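Local coordinates for protein AP endonuclease, family 2 (Brucella melitensis biovar Abortus, PDB 3NGF) that binds manganese in a TIM barrel and probably acts as a hydroxypyruvate isomerase of the hyi family, at residues V40-P45 and L62-F67; V52-L57 and L103-R108; P151-N156 and A189-G194. All coordinates share one frame; numbering follows the deposited sequence. Where two conformers were deposited one is given.

Interaction 1: V40-P45 and L62-F67; sequences VEFLFP and LTQVLF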
ATOM      1  N   VAL A  40      -1.389  11.606   1.336  1.00 10.90           N
ATOM      2  CA  VAL A  40      -0.169  11.053   0.775  1.00 10.41           C
ATOM      3  C   VAL A  40       0.100   9.646   1.333  1.00  9.96           C
ATOM      4  O   VAL A  40      -0.397   9.273   2.404  1.00  9.83           O
ATOM      5  CB  VAL A  40       1.065  11.942   1.026  1.00 10.70           C
ATOM      6  CG1 VAL A  40       0.917  13.298   0.321  1.00  8.89           C
ATOM      7  CG2 VAL A  40       1.306  12.136   2.525  1.00 10.90           C
ATOM      8  N   GLU A  41       0.906   8.906   0.597  1.00  9.03           N
ATOM      9  CA  GLU A  41       1.441   7.610   1.033  1.00  9.31           C
ATOM     10  C   GLU A  41       2.895   7.553   0.615  1.00  9.66           C
ATOM     11  O   GLU A  41       3.325   8.322  -0.255  1.00  9.75           O
ATOM     12  CB  GLU A  41       0.662   6.455   0.421  1.00  9.24           C
ATOM     13  CG  GLU A  41       0.739   6.351  -1.111  1.00  9.79           C
ATOM     14  CD  GLU A  41      -0.045   5.179  -1.664  1.00 10.84           C
ATOM     15  OE1 GLU A  41      -1.058   4.777  -1.043  1.00 14.64           O
ATOM     16  OE2 GLU A  41       0.358   4.660  -2.744  1.00 13.57           O
ATOM     17  N   PHE A  42       3.641   6.604   1.175  1.00  9.54           N
ATOM     18  CA  PHE A  42       4.999   6.331   0.721  1.00  9.92           C
ATOM     19  C   PHE A  42       5.411   5.000   1.320  1.00 11.96           C
ATOM     20  O   PHE A  42       4.664   4.454   2.123  1.00 13.54           O
ATOM     21  CB  PHE A  42       6.011   7.461   1.075  1.00 10.31           C
ATOM     22  CG  PHE A  42       5.840   8.026   2.455  1.00 11.06           C
ATOM     23  CD1 PHE A  42       6.203   7.280   3.567  1.00 15.55           C
ATOM     24  CD2 PHE A  42       5.303   9.282   2.642  1.00 11.42           C
ATOM     25  CE1 PHE A  42       6.032   7.798   4.868  1.00 17.52           C
ATOM     26  CE2 PHE A  42       5.144   9.801   3.930  1.00 11.97           C
ATOM     27  CZ  PHE A  42       5.502   9.083   5.020  1.00 13.47           C
ATOM     28  N   LEU A  43       6.554   4.445   0.929  1.00 14.13           N
ATOM     29  CA  LEU A  43       6.923   3.126   1.435  1.00 15.13           C
ATOM     30  C   LEU A  43       7.465   3.194   2.858  1.00 13.99           C
ATOM     31  O   LEU A  43       6.849   2.658   3.796  1.00 13.13           O
ATOM     32  CB  LEU A  43       7.917   2.449   0.487  1.00 16.04           C
ATOM     33  CG  LEU A  43       7.202   1.856  -0.723  1.00 20.17           C
ATOM     34  CD1 LEU A  43       6.797   2.924  -1.676  1.00 23.39           C
ATOM     35  CD2 LEU A  43       8.053   0.778  -1.419  1.00 23.00           C
ATOM     36  N   PHE A  44       8.585   3.891   3.036  1.00 13.83           N
ATOM     37  CA  PHE A  44       9.324   3.839   4.305  1.00 15.07           C
ATOM     38  C   PHE A  44       9.699   5.205   4.850  1.00 16.14           C
ATOM     39  O   PHE A  44      10.427   5.950   4.200  1.00 18.58           O
ATOM     40  CB  PHE A  44      10.592   2.972   4.161  1.00 15.98           C
ATOM     41  CG  PHE A  44      10.361   1.652   3.467  1.00 15.61           C
ATOM     42  CD1 PHE A  44       9.618   0.642   4.066  1.00 16.00           C
ATOM     43  CD2 PHE A  44      10.895   1.409   2.206  1.00 19.16           C
ATOM     44  CE1 PHE A  44       9.413  -0.584   3.433  1.00 15.88           C
ATOM     45  CE2 PHE A  44      10.676   0.195   1.570  1.00 18.88           C
ATOM     46  CZ  PHE A  44       9.940  -0.805   2.185  1.00 18.00           C
ATOM     47  N   PRO A  45       9.224   5.536   6.058  1.00 15.44           N
ATOM     48  CA  PRO A  45       9.614   6.799   6.695  1.00 15.34           C
ATOM     49  C   PRO A  45      10.851   6.705   7.598  1.00 15.46           C
ATOM     50  O   PRO A  45      11.251   7.713   8.196  1.00 16.20           O
ATOM     51  CB  PRO A  45       8.408   7.105   7.559  1.00 15.21           C
ATOM     52  CG  PRO A  45       7.932   5.762   7.972  1.00 15.60           C
ATOM     53  CD  PRO A  45       8.162   4.850   6.810  1.00 15.15           C
ATOM     54  N   LEU A  62      -2.139  17.672   5.102  1.00 13.79           N
ATOM     55  CA  LEU A  62      -2.168  16.371   4.444  1.00 12.58           C
ATOM     56  C   LEU A  62      -2.447  15.261   5.445  1.00 12.48           C
ATOM     57  O   LEU A  62      -2.017  15.344   6.588  1.00 11.84           O
ATOM     58  CB  LEU A  62      -0.820  16.070   3.804  1.00 12.50           C
ATOM     59  CG  LEU A  62      -0.399  16.883   2.578  1.00 11.02           C
ATOM     60  CD1 LEU A  62       1.096  16.621   2.252  1.00 10.16           C
ATOM     61  CD2 LEU A  62      -1.289  16.554   1.367  1.00 12.60           C
ATOM     62  N   THR A  63      -3.172  14.247   4.998  1.00 11.34           N
ATOM     63  CA  THR A  63      -3.411  13.018   5.759  1.00 11.25           C
ATOM     64  C   THR A  63      -2.417  11.962   5.308  1.00 10.11           C
ATOM     65  O   THR A  63      -2.216  11.758   4.101  1.00  9.76           O
ATOM     66  CB  THR A  63      -4.815  12.493   5.467  1.00 12.55           C
ATOM     67  OG1 THR A  63      -5.778  13.434   5.952  1.00 15.19           O
ATOM     68  CG2 THR A  63      -5.030  11.087   6.071  1.00 11.71           C
ATOM     69  N   GLN A  64      -1.835  11.246   6.267  1.00 10.62           N
ATOM     70  CA  GLN A  64      -0.987  10.100   5.969  1.00  9.93           C
ATOM     71  C   GLN A  64      -1.886   8.877   5.825  1.00 10.20           C
ATOM     72  O   GLN A  64      -2.513   8.444   6.799  1.00 10.79           O
ATOM     73  CB  GLN A  64       0.036   9.851   7.083  1.00 10.69           C
ATOM     74  CG  GLN A  64       1.043   8.735   6.719  1.00 10.03           C
ATOM     75  CD  GLN A  64       2.009   9.137   5.611  1.00 14.13           C
ATOM     76  OE1 GLN A  64       2.517  10.252   5.621  1.00 13.15           O
ATOM     77  NE2 GLN A  64       2.318   8.204   4.679  1.00 10.44           N
ATOM     78  N   VAL A  65      -1.993   8.357   4.604  1.00  9.85           N
ATOM     79  CA  VAL A  65      -2.972   7.296   4.310  1.00 10.05           C
ATOM     80  C   VAL A  65      -2.401   5.902   4.528  1.00  9.98           C
ATOM     81  O   VAL A  65      -3.133   4.982   4.940  1.00 11.79           O
ATOM     82  CB  VAL A  65      -3.478   7.465   2.877  1.00 10.75           C
ATOM     83  CG1 VAL A  65      -4.319   6.303   2.441  1.00 15.08           C
ATOM     84  CG2 VAL A  65      -4.236   8.844   2.763  1.00  9.42           C
ATOM     85  N   LEU A  66      -1.109   5.740   4.277  1.00 10.09           N
ATOM     86  CA  LEU A  66      -0.482   4.409   4.263  1.00  9.99           C
ATOM     87  C   LEU A  66       1.027   4.548   4.321  1.00 10.13           C
ATOM     88  O   LEU A  66       1.591   5.489   3.763  1.00  9.56           O
ATOM     89  CB  LEU A  66      -0.870   3.654   2.970  1.00 11.56           C
ATOM     90  CG  LEU A  66      -0.197   2.272   2.772  1.00 12.90           C
ATOM     91  CD1 LEU A  66      -0.940   1.256   3.571  1.00 17.33           C
ATOM     92  CD2 LEU A  66      -0.129   1.877   1.288  1.00 17.05           C
ATOM     93  N   PHE A  67       1.684   3.611   4.998  1.00  8.75           N
ATOM     94  CA  PHE A  67       3.090   3.308   4.742  1.00  8.72           C
ATOM     95  C   PHE A  67       3.391   1.865   5.164  1.00  9.25           C
ATOM     96  O   PHE A  67       2.498   1.136   5.641  1.00  9.23           O
ATOM     97  CB  PHE A  67       4.063   4.325   5.359  1.00  8.27           C
ATOM     98  CG  PHE A  67       3.968   4.450   6.865  1.00  7.46           C
ATOM     99  CD1 PHE A  67       4.782   3.654   7.686  1.00  8.85           C
ATOM    100  CD2 PHE A  67       3.062   5.328   7.447  1.00  9.59           C
ATOM    101  CE1 PHE A  67       4.712   3.757   9.091  1.00 11.40           C
ATOM    102  CE2 PHE A  67       2.984   5.459   8.811  1.00  8.81           C
ATOM    103  CZ  PHE A  67       3.803   4.677   9.642  1.00  9.64           C
TER
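Gln64 NE2 sits over one face of the Phe42 ring, offset toward the rim and 3.3 Å from Phe42 CZ, its amide plane tilted 57° from the ring. Phe25 meets the Phe42 ring edge-to-face. The Phe67 ring receives Pro45 in an off-centre CH-pi contact, Pro45 CG lying 4.2 Å from the ring centroid. Gln64 is bent at chi2 (69°), which turns CD back toward Phe42, and NE2 donates to Leu66 O at 3.0 Å from above that carbonyl's plane. Gln64 OE1 is buried without a partner in the model.

The backbones run parallel as neighbouring strands 39-41 and 63-68 of the TIM barrel, joined through helix 50-59 in a beta-alpha-beta unit. Val40 N donates to Thr63 O and Val65 N to Val40 O, both at 2.9 Å; beyond them Phe42 N reaches Leu66 O only weakly. On the face of Val40 and Gln64, Val40 CG1 meets Leu62 CD1 at 3.8 Å, beneath helix 50-59. On the other, Glu41 and Leu66 lie side by side pointing the same way, and the Glu41 carboxylate is held by His209, Asn15 and the manganese ligand Gln211.

Interaction 2: V52-L57 and L103-R108; sequences VIAREL and LALDCR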
ATOM      1  N   VAL A  52       9.440  15.245  12.242  1.00 10.73           N
ATOM      2  CA  VAL A  52       9.622  16.057  11.050  1.00 10.46           C
ATOM      3  C   VAL A  52       8.525  15.715  10.034  1.00 10.08           C
ATOM      4  O   VAL A  52       7.888  16.611   9.505  1.00 10.04           O
ATOM      5  CB  VAL A  52      11.049  15.873  10.440  1.00 10.77           C
ATOM      6  CG1 VAL A  52      11.176  16.555   9.063  1.00 10.77           C
ATOM      7  CG2 VAL A  52      12.111  16.373  11.430  1.00 11.43           C
ATOM      8  N   ILE A  53       8.299  14.421   9.784  0.50  9.95           N
ATOM      9  CA  ILE A  53       7.213  14.005   8.889  0.50  9.79           C
ATOM     10  C   ILE A  53       5.850  14.468   9.417  0.50 10.00           C
ATOM     11  O   ILE A  53       5.028  14.972   8.648  0.50 10.56           O
ATOM     12  CB  ILE A  53       7.186  12.474   8.650  0.50  9.69           C
ATOM     13  CG1 ILE A  53       8.423  12.018   7.879  0.50  9.66           C
ATOM     14  CG2 ILE A  53       5.936  12.082   7.857  0.50  9.71           C
ATOM     15  CD1 ILE A  53       8.537  10.461   7.759  0.50  9.60           C
ATOM     16  N   ALA A  54       5.630  14.367  10.732  1.00 10.29           N
ATOM     17  CA  ALA A  54       4.361  14.872  11.347  1.00 10.81           C
ATOM     18  C   ALA A  54       4.149  16.364  11.015  1.00 10.82           C
ATOM     19  O   ALA A  54       3.024  16.794  10.671  1.00 11.24           O
ATOM     20  CB  ALA A  54       4.374  14.667  12.901  1.00 11.39           C
ATOM     21  N   ARG A  55       5.220  17.139  11.112  1.00 11.26           N
ATOM     22  CA  ARG A  55       5.164  18.582  10.820  1.00 11.24           C
ATOM     23  C   ARG A  55       4.952  18.850   9.334  1.00 11.89           C
ATOM     24  O   ARG A  55       4.222  19.755   8.957  1.00 12.53           O
ATOM     25  CB  ARG A  55       6.395  19.313  11.371  1.00 11.20           C
ATOM     26  CG  ARG A  55       6.313  19.587  12.888  1.00 11.51           C
ATOM     27  CD  ARG A  55       7.450  20.498  13.339  1.00 11.03           C
ATOM     28  NE  ARG A  55       8.760  19.819  13.293  1.00 11.05           N
ATOM     29  CZ  ARG A  55       9.273  19.075  14.261  1.00 14.39           C
ATOM     30  NH1 ARG A  55      10.463  18.501  14.103  1.00 13.73           N
ATOM     31  NH2 ARG A  55       8.617  18.894  15.392  1.00 17.47           N
ATOM     32  N   GLU A  56       5.547  18.029   8.475  1.00 12.10           N
ATOM     33  CA  GLU A  56       5.250  18.117   7.039  1.00 11.66           C
ATOM     34  C   GLU A  56       3.752  17.965   6.759  1.00 11.57           C
ATOM     35  O   GLU A  56       3.169  18.734   5.982  1.00 13.28           O
ATOM     36  CB  GLU A  56       5.988  17.044   6.245  1.00 11.56           C
ATOM     37  CG  GLU A  56       7.482  17.149   6.116  1.00 11.50           C
ATOM     38  CD  GLU A  56       7.975  18.330   5.304  1.00 13.57           C
ATOM     39  OE1 GLU A  56       7.166  19.040   4.629  1.00 13.55           O
ATOM     40  OE2 GLU A  56       9.212  18.536   5.335  1.00 14.37           O
ATOM     41  N   LEU A  57       3.142  16.957   7.356  1.00 10.71           N
ATOM     42  CA  LEU A  57       1.707  16.700   7.202  1.00 11.60           C
ATOM     43  C   LEU A  57       0.846  17.850   7.718  1.00 12.18           C
ATOM     44  O   LEU A  57      -0.088  18.285   7.045  1.00 12.16           O
ATOM     45  CB  LEU A  57       1.319  15.413   7.932  1.00 10.86           C
ATOM     46  CG  LEU A  57       1.941  14.127   7.395  1.00 10.82           C
ATOM     47  CD1 LEU A  57       1.661  12.963   8.388  1.00 10.46           C
ATOM     48  CD2 LEU A  57       1.455  13.782   5.970  1.00 10.99           C
ATOM     49  N   LEU A 103       1.529   6.332  15.051  1.00 11.09           N
ATOM     50  CA  LEU A 103       0.921   7.246  16.014  1.00 11.74           C
ATOM     51  C   LEU A 103       1.359   8.698  15.766  1.00 11.99           C
ATOM     52  O   LEU A 103       0.518   9.610  15.778  1.00 12.27           O
ATOM     53  CB  LEU A 103       1.220   6.768  17.441  1.00 12.01           C
ATOM     54  CG  LEU A 103       0.611   5.401  17.801  1.00 13.28           C
ATOM     55  CD1 LEU A 103       1.095   4.898  19.186  1.00 14.01           C
ATOM     56  CD2 LEU A 103      -0.929   5.468  17.784  1.00 14.23           C
ATOM     57  N   ALA A 104       2.645   8.918  15.509  1.00 11.56           N
ATOM     58  CA  ALA A 104       3.138  10.253  15.183  1.00 12.26           C
ATOM     59  C   ALA A 104       2.470  10.915  13.981  1.00 12.33           C
ATOM     60  O   ALA A 104       2.231  12.135  13.974  1.00 12.06           O
ATOM     61  CB  ALA A 104       4.669  10.251  15.026  1.00 12.45           C
ATOM     62  N   LEU A 105       2.185  10.114  12.953  1.00 12.04           N
ATOM     63  CA  LEU A 105       1.598  10.595  11.717  1.00 12.55           C
ATOM     64  C   LEU A 105       0.065  10.450  11.641  1.00 12.98           C
ATOM     65  O   LEU A 105      -0.529  10.767  10.599  1.00 13.20           O
ATOM     66  CB  LEU A 105       2.227   9.849  10.525  1.00 12.17           C
ATOM     67  CG  LEU A 105       3.753   9.816  10.444  1.00 12.86           C
ATOM     68  CD1 LEU A 105       4.206   9.236   9.098  1.00 12.59           C
ATOM     69  CD2 LEU A 105       4.374  11.154  10.702  1.00 13.03           C
ATOM     70  N   ASP A 106      -0.560  10.015  12.744  1.00 12.79           N
ATOM     71  CA  ASP A 106      -1.991   9.677  12.798  1.00 13.53           C
ATOM     72  C   ASP A 106      -2.427   8.806  11.588  1.00 12.68           C
ATOM     73  O   ASP A 106      -3.458   9.076  10.942  1.00 12.94           O
ATOM     74  CB  ASP A 106      -2.812  10.959  12.898  1.00 15.16           C
ATOM     75  CG  ASP A 106      -4.294  10.713  13.194  1.00 18.76           C
ATOM     76  OD1 ASP A 106      -4.652   9.687  13.804  1.00 21.01           O
ATOM     77  OD2 ASP A 106      -5.115  11.584  12.806  1.00 24.66           O
ATOM     78  N   CYS A 107      -1.635   7.779  11.291  1.00 11.29           N
ATOM     79  CA  CYS A 107      -1.890   6.892  10.154  1.00 11.17           C
ATOM     80  C   CYS A 107      -2.604   5.669  10.683  1.00 11.91           C
ATOM     81  O   CYS A 107      -2.173   5.081  11.697  1.00 12.35           O
ATOM     82  CB  CYS A 107      -0.591   6.491   9.479  1.00 10.83           C
ATOM     83  SG  CYS A 107      -0.817   5.469   7.995  1.00 10.77           S
ATOM     84  N   ARG A 108      -3.703   5.317  10.013  0.50 11.72           N
ATOM     85  CA  ARG A 108      -4.621   4.263  10.415  0.50 12.05           C
ATOM     86  C   ARG A 108      -4.396   2.922   9.685  0.50 11.97           C
ATOM     87  O   ARG A 108      -5.076   1.933   9.983  0.50 11.39           O
ATOM     88  CB  ARG A 108      -6.063   4.737  10.163  0.50 12.96           C
ATOM     89  CG  ARG A 108      -6.383   6.139  10.735  0.50 15.87           C
ATOM     90  CD  ARG A 108      -6.170   6.156  12.233  0.50 18.33           C
ATOM     91  NE  ARG A 108      -6.412   7.464  12.852  0.50 20.52           N
ATOM     92  CZ  ARG A 108      -7.613   8.008  13.044  0.50 20.47           C
ATOM     93  NH1 ARG A 108      -8.718   7.377  12.665  0.50 20.53           N
ATOM     94  NH2 ARG A 108      -7.707   9.186  13.640  0.50 19.57           N
TER
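Leu105 packs against Ile53, Ala54 and Leu57, so that one leucine following helix 88-104 rests on the side of helix 50-59. Both are outer helices of the TIM barrel, and the longer one ends here in a Schellman motif: Asp106, with positive phi, is its C-prime residue, Asp106 N returns to Leu103 O, and Cys107 N bonds to the carbonyl of the residue just before Leu103.

The tight part is the Leu105 isobutyl group. Its CD2 presses on Ile53 CG2 at 3.4 Å, closer than usual for two carbons, although Ile53 was modelled in two conformers and the closeness is therefore doubtful. The same methyl lies 3.4 Å from Ala54 N. CD1 of Leu105 also touches Ile53 CG2, so both methyls of its fork bear on that one branch. Leu57 comes in at about a right angle to Leu105 and sets CD1 3.8 Å from Leu105 CB; the same Leu57 methyl also lies 3.8 Å from Leu105 O. Inward, Leu57 and Leu105 both rest on Gln64 of strand 63-68, and Ile53 on Pro45.

Toward solvent the contact thins to two partly exposed alanines, Ala54 and Ala104. The backbones are close here, Ala54 CA lying 5.1 Å from Leu105 CA, consistent with the small alanine side chains. At this margin Ala54 CB stops 3.5 Å from Ala104 O.

Interaction 3: P151-N156 and A189-G194; sequences PLNTRN and AQIMDG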
ATOM      1  N   PRO A 151      -0.907  -8.288  -2.369  1.00  9.43           N
ATOM      2  CA  PRO A 151      -0.418  -9.129  -3.485  1.00 10.73           C
ATOM      3  C   PRO A 151       0.362  -8.288  -4.492  1.00 11.19           C
ATOM      4  O   PRO A 151      -0.078  -7.199  -4.867  1.00 11.29           O
ATOM      5  CB  PRO A 151      -1.712  -9.675  -4.103  1.00 10.82           C
ATOM      6  CG  PRO A 151      -2.712  -9.600  -2.996  1.00 10.08           C
ATOM      7  CD  PRO A 151      -2.363  -8.381  -2.216  1.00  9.64           C
ATOM      8  N   LEU A 152       1.505  -8.811  -4.932  1.00 11.99           N
ATOM      9  CA  LEU A 152       2.332  -8.148  -5.926  1.00 12.39           C
ATOM     10  C   LEU A 152       2.183  -8.899  -7.264  1.00 13.79           C
ATOM     11  O   LEU A 152       1.116  -9.490  -7.526  1.00 15.27           O
ATOM     12  CB  LEU A 152       3.754  -8.009  -5.404  1.00 12.26           C
ATOM     13  CG  LEU A 152       3.863  -7.247  -4.060  1.00 11.44           C
ATOM     14  CD1 LEU A 152       5.319  -7.107  -3.641  1.00 13.20           C
ATOM     15  CD2 LEU A 152       3.165  -5.854  -4.115  1.00 11.36           C
ATOM     16  N   ASN A 153       3.150  -8.798  -8.158  1.00 13.87           N
ATOM     17  CA  ASN A 153       3.120  -9.607  -9.369  1.00 13.51           C
ATOM     18  C   ASN A 153       4.498 -10.217  -9.587  1.00 14.54           C
ATOM     19  O   ASN A 153       5.497  -9.707  -9.072  1.00 13.56           O
ATOM     20  CB  ASN A 153       2.636  -8.776 -10.563  1.00 13.37           C
ATOM     21  CG  ASN A 153       3.712  -7.877 -11.132  1.00 13.35           C
ATOM     22  OD1 ASN A 153       4.629  -8.341 -11.837  1.00 15.60           O
ATOM     23  ND2 ASN A 153       3.598  -6.575 -10.866  1.00 14.14           N
ATOM     24  N   THR A 154       4.549 -11.291 -10.375  1.00 15.14           N
ATOM     25  CA  THR A 154       5.750 -12.113 -10.517  1.00 16.93           C
ATOM     26  C   THR A 154       6.743 -11.574 -11.555  1.00 17.36           C
ATOM     27  O   THR A 154       7.867 -12.074 -11.686  1.00 17.15           O
ATOM     28  CB  THR A 154       5.362 -13.563 -10.894  1.00 17.68           C
ATOM     29  OG1 THR A 154       4.519 -13.545 -12.045  1.00 18.08           O
ATOM     30  CG2 THR A 154       4.603 -14.229  -9.762  1.00 19.07           C
ATOM     31  N   ARG A 155       6.334 -10.553 -12.302  1.00 16.63           N
ATOM     32  CA  ARG A 155       7.232  -9.898 -13.211  1.00 17.37           C
ATOM     33  C   ARG A 155       8.062  -8.874 -12.478  1.00 17.81           C
ATOM     34  O   ARG A 155       9.293  -8.832 -12.613  1.00 18.90           O
ATOM     35  CB  ARG A 155       6.451  -9.235 -14.346  1.00 17.44           C
ATOM     36  CG  ARG A 155       7.329  -8.471 -15.301  1.00 19.45           C
ATOM     37  CD  ARG A 155       6.671  -8.267 -16.662  1.00 19.10           C
ATOM     38  NE  ARG A 155       5.437  -7.496 -16.616  1.00 17.54           N
ATOM     39  CZ  ARG A 155       4.223  -7.915 -17.013  1.00 16.60           C
ATOM     40  NH1 ARG A 155       3.188  -7.084 -16.944  1.00 15.67           N
ATOM     41  NH2 ARG A 155       4.022  -9.139 -17.499  1.00 18.31           N
ATOM     42  N   ASN A 156       7.401  -8.042 -11.682  1.00 16.38           N
ATOM     43  CA  ASN A 156       8.113  -7.030 -10.894  1.00 17.07           C
ATOM     44  C   ASN A 156       8.738  -7.553  -9.604  1.00 17.68           C
ATOM     45  O   ASN A 156       9.746  -7.011  -9.184  1.00 18.99           O
ATOM     46  CB  ASN A 156       7.198  -5.847 -10.563  1.00 16.50           C
ATOM     47  CG  ASN A 156       6.866  -5.010 -11.788  1.00 18.26           C
ATOM     48  OD1 ASN A 156       5.710  -4.733 -12.056  1.00 17.06           O
ATOM     49  ND2 ASN A 156       7.894  -4.643 -12.568  1.00 23.28           N
ATOM     50  N   ALA A 189      -3.154  -6.519  -9.711  1.00 10.49           N
ATOM     51  CA  ALA A 189      -4.339  -7.365  -9.894  1.00 10.21           C
ATOM     52  C   ALA A 189      -4.574  -7.600 -11.383  1.00 10.76           C
ATOM     53  O   ALA A 189      -4.910  -8.712 -11.793  1.00 11.25           O
ATOM     54  CB  ALA A 189      -5.560  -6.719  -9.281  1.00 10.18           C
ATOM     55  N   GLN A 190      -4.371  -6.563 -12.192  1.00 11.12           N
ATOM     56  CA  GLN A 190      -4.547  -6.730 -13.648  1.00 11.02           C
ATOM     57  C   GLN A 190      -3.498  -7.646 -14.305  1.00 12.03           C
ATOM     58  O   GLN A 190      -3.816  -8.378 -15.261  1.00 12.82           O
ATOM     59  CB  GLN A 190      -4.590  -5.347 -14.310  1.00 11.39           C
ATOM     60  CG  GLN A 190      -4.681  -5.325 -15.833  1.00 10.14           C
ATOM     61  CD  GLN A 190      -5.836  -6.141 -16.387  1.00 10.92           C
ATOM     62  OE1 GLN A 190      -6.781  -6.508 -15.668  1.00 11.69           O
ATOM     63  NE2 GLN A 190      -5.767  -6.435 -17.689  1.00 10.64           N
ATOM     64  N   ILE A 191      -2.256  -7.578 -13.830  1.00 11.82           N
ATOM     65  CA  ILE A 191      -1.153  -8.377 -14.346  1.00 11.95           C
ATOM     66  C   ILE A 191      -1.323  -9.858 -13.975  1.00 12.24           C
ATOM     67  O   ILE A 191      -1.090 -10.730 -14.815  1.00 12.40           O
ATOM     68  CB  ILE A 191       0.235  -7.814 -13.901  1.00 11.90           C
ATOM     69  CG1 ILE A 191       0.482  -6.468 -14.575  1.00 11.90           C
ATOM     70  CG2 ILE A 191       1.385  -8.762 -14.198  1.00 12.54           C
ATOM     71  CD1 ILE A 191       1.620  -5.656 -13.965  1.00 13.78           C
ATOM     72  N   MET A 192      -1.733 -10.129 -12.735  1.00 11.60           N
ATOM     73  CA  MET A 192      -1.799 -11.512 -12.227  1.00 12.16           C
ATOM     74  C   MET A 192      -3.154 -12.211 -12.378  1.00 12.58           C
ATOM     75  O   MET A 192      -3.200 -13.442 -12.596  1.00 14.30           O
ATOM     76  CB  MET A 192      -1.408 -11.527 -10.745  1.00 12.40           C
ATOM     77  CG  MET A 192       0.018 -11.090 -10.479  1.00 12.26           C
ATOM     78  SD  MET A 192       1.237 -11.994 -11.436  1.00 13.39           S
ATOM     79  CE  MET A 192       0.919 -13.703 -10.937  1.00 15.22           C
ATOM     80  N   ASP A 193      -4.247 -11.459 -12.264  1.00 12.58           N
ATOM     81  CA  ASP A 193      -5.591 -12.033 -12.101  1.00 12.34           C
ATOM     82  C   ASP A 193      -6.596 -11.629 -13.187  1.00 12.50           C
ATOM     83  O   ASP A 193      -7.320 -12.478 -13.724  1.00 12.67           O
ATOM     84  CB  ASP A 193      -6.152 -11.656 -10.716  1.00 12.79           C
ATOM     85  CG  ASP A 193      -5.437 -12.372  -9.572  1.00 15.19           C
ATOM     86  OD1 ASP A 193      -5.094 -13.544  -9.747  1.00 16.40           O
ATOM     87  OD2 ASP A 193      -5.185 -11.758  -8.499  1.00 16.99           O
ATOM     88  N   GLY A 194      -6.667 -10.340 -13.489  1.00 11.92           N
ATOM     89  CA  GLY A 194      -7.664  -9.808 -14.402  1.00 11.29           C
ATOM     90  C   GLY A 194      -9.076  -9.800 -13.834  1.00 11.49           C
ATOM     91  O   GLY A 194      -9.267  -9.852 -12.619  1.00 10.73           O
TER
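Met192 curls against the carbonyl of Leu152, CB of Asn153 and the N-H and side chain of Thr154, while Ile191, one residue earlier on helix 186-192, faces Asn153 and Arg155. The methionine is bent at chi2 (-53°) and chi3 (-58°), placing SD and then CE back over the loop. Its CG lies 3.5 Å from Asn153 CB and also touches Leu152 O. The sulphur receives a weak hydrogen bond from Thr154 N, long at 3.5 Å but fairly straight at 160°. Thr154 and Met192 cross at about a right angle, CE lying near both Thr154 OG1 and CG2.

Ile191 and Asn153 approach at a slant: Ile191 CD1 comes within 3.8 Å of Asn153 ND2, and CG2 lies by Asn153 CB and CG. Arg155 crosses Ile191 at about a right angle, its NH1 3.6 Å from Ile191 CG1 and its guanidinium carrying Ile191 CG2 over one face.

Asn153 OD1 organises the turn by accepting from Arg155 N and Asn156 N, both at 2.8 Å, an Asx turn with its further Asx-motif bond. The Asn156 N donor stands above the carbonyl plane. In return Asn153 ND2 donates to Asn156 OD1 at 3.0 Å, with that oxygen in the plane of the Asn153 amide. These three bonds, with His188 as a further partner of ND2, limit rotation of the amide that meets Ile191.

The loop after strand 146-149, close to the manganese ligand Glu150, and helix 186-192 after strand 180-185 belong to neighbouring beta-alpha connections of the TIM barrel. Pro151 rests on helix 165-175, and Ala189 packs on helices 165-175 and 196-202.

Interactions 1 and 2 adjoin, their centres 9 Å apart, and their segments alternate along the chain. Leu62 N probably hydrogen-bonds to Leu57 O at 2.9 Å, and Gln64 CB packs on Leu105 O at 3.7 Å, so the outer helix layer touches the strand pair. Interaction 3 lies on the opposite side of the chain's centre, about 23 Å from interaction 1 and 31 Å from interaction 2 between centres. Interactions 1 and 3 both approach the manganese site formed by Glu150, Asp185, Gln211 and Glu247: the side chains of Glu41 and Leu152 lie about 6 and 5 Å from the ion. Interaction 2 stays away from it.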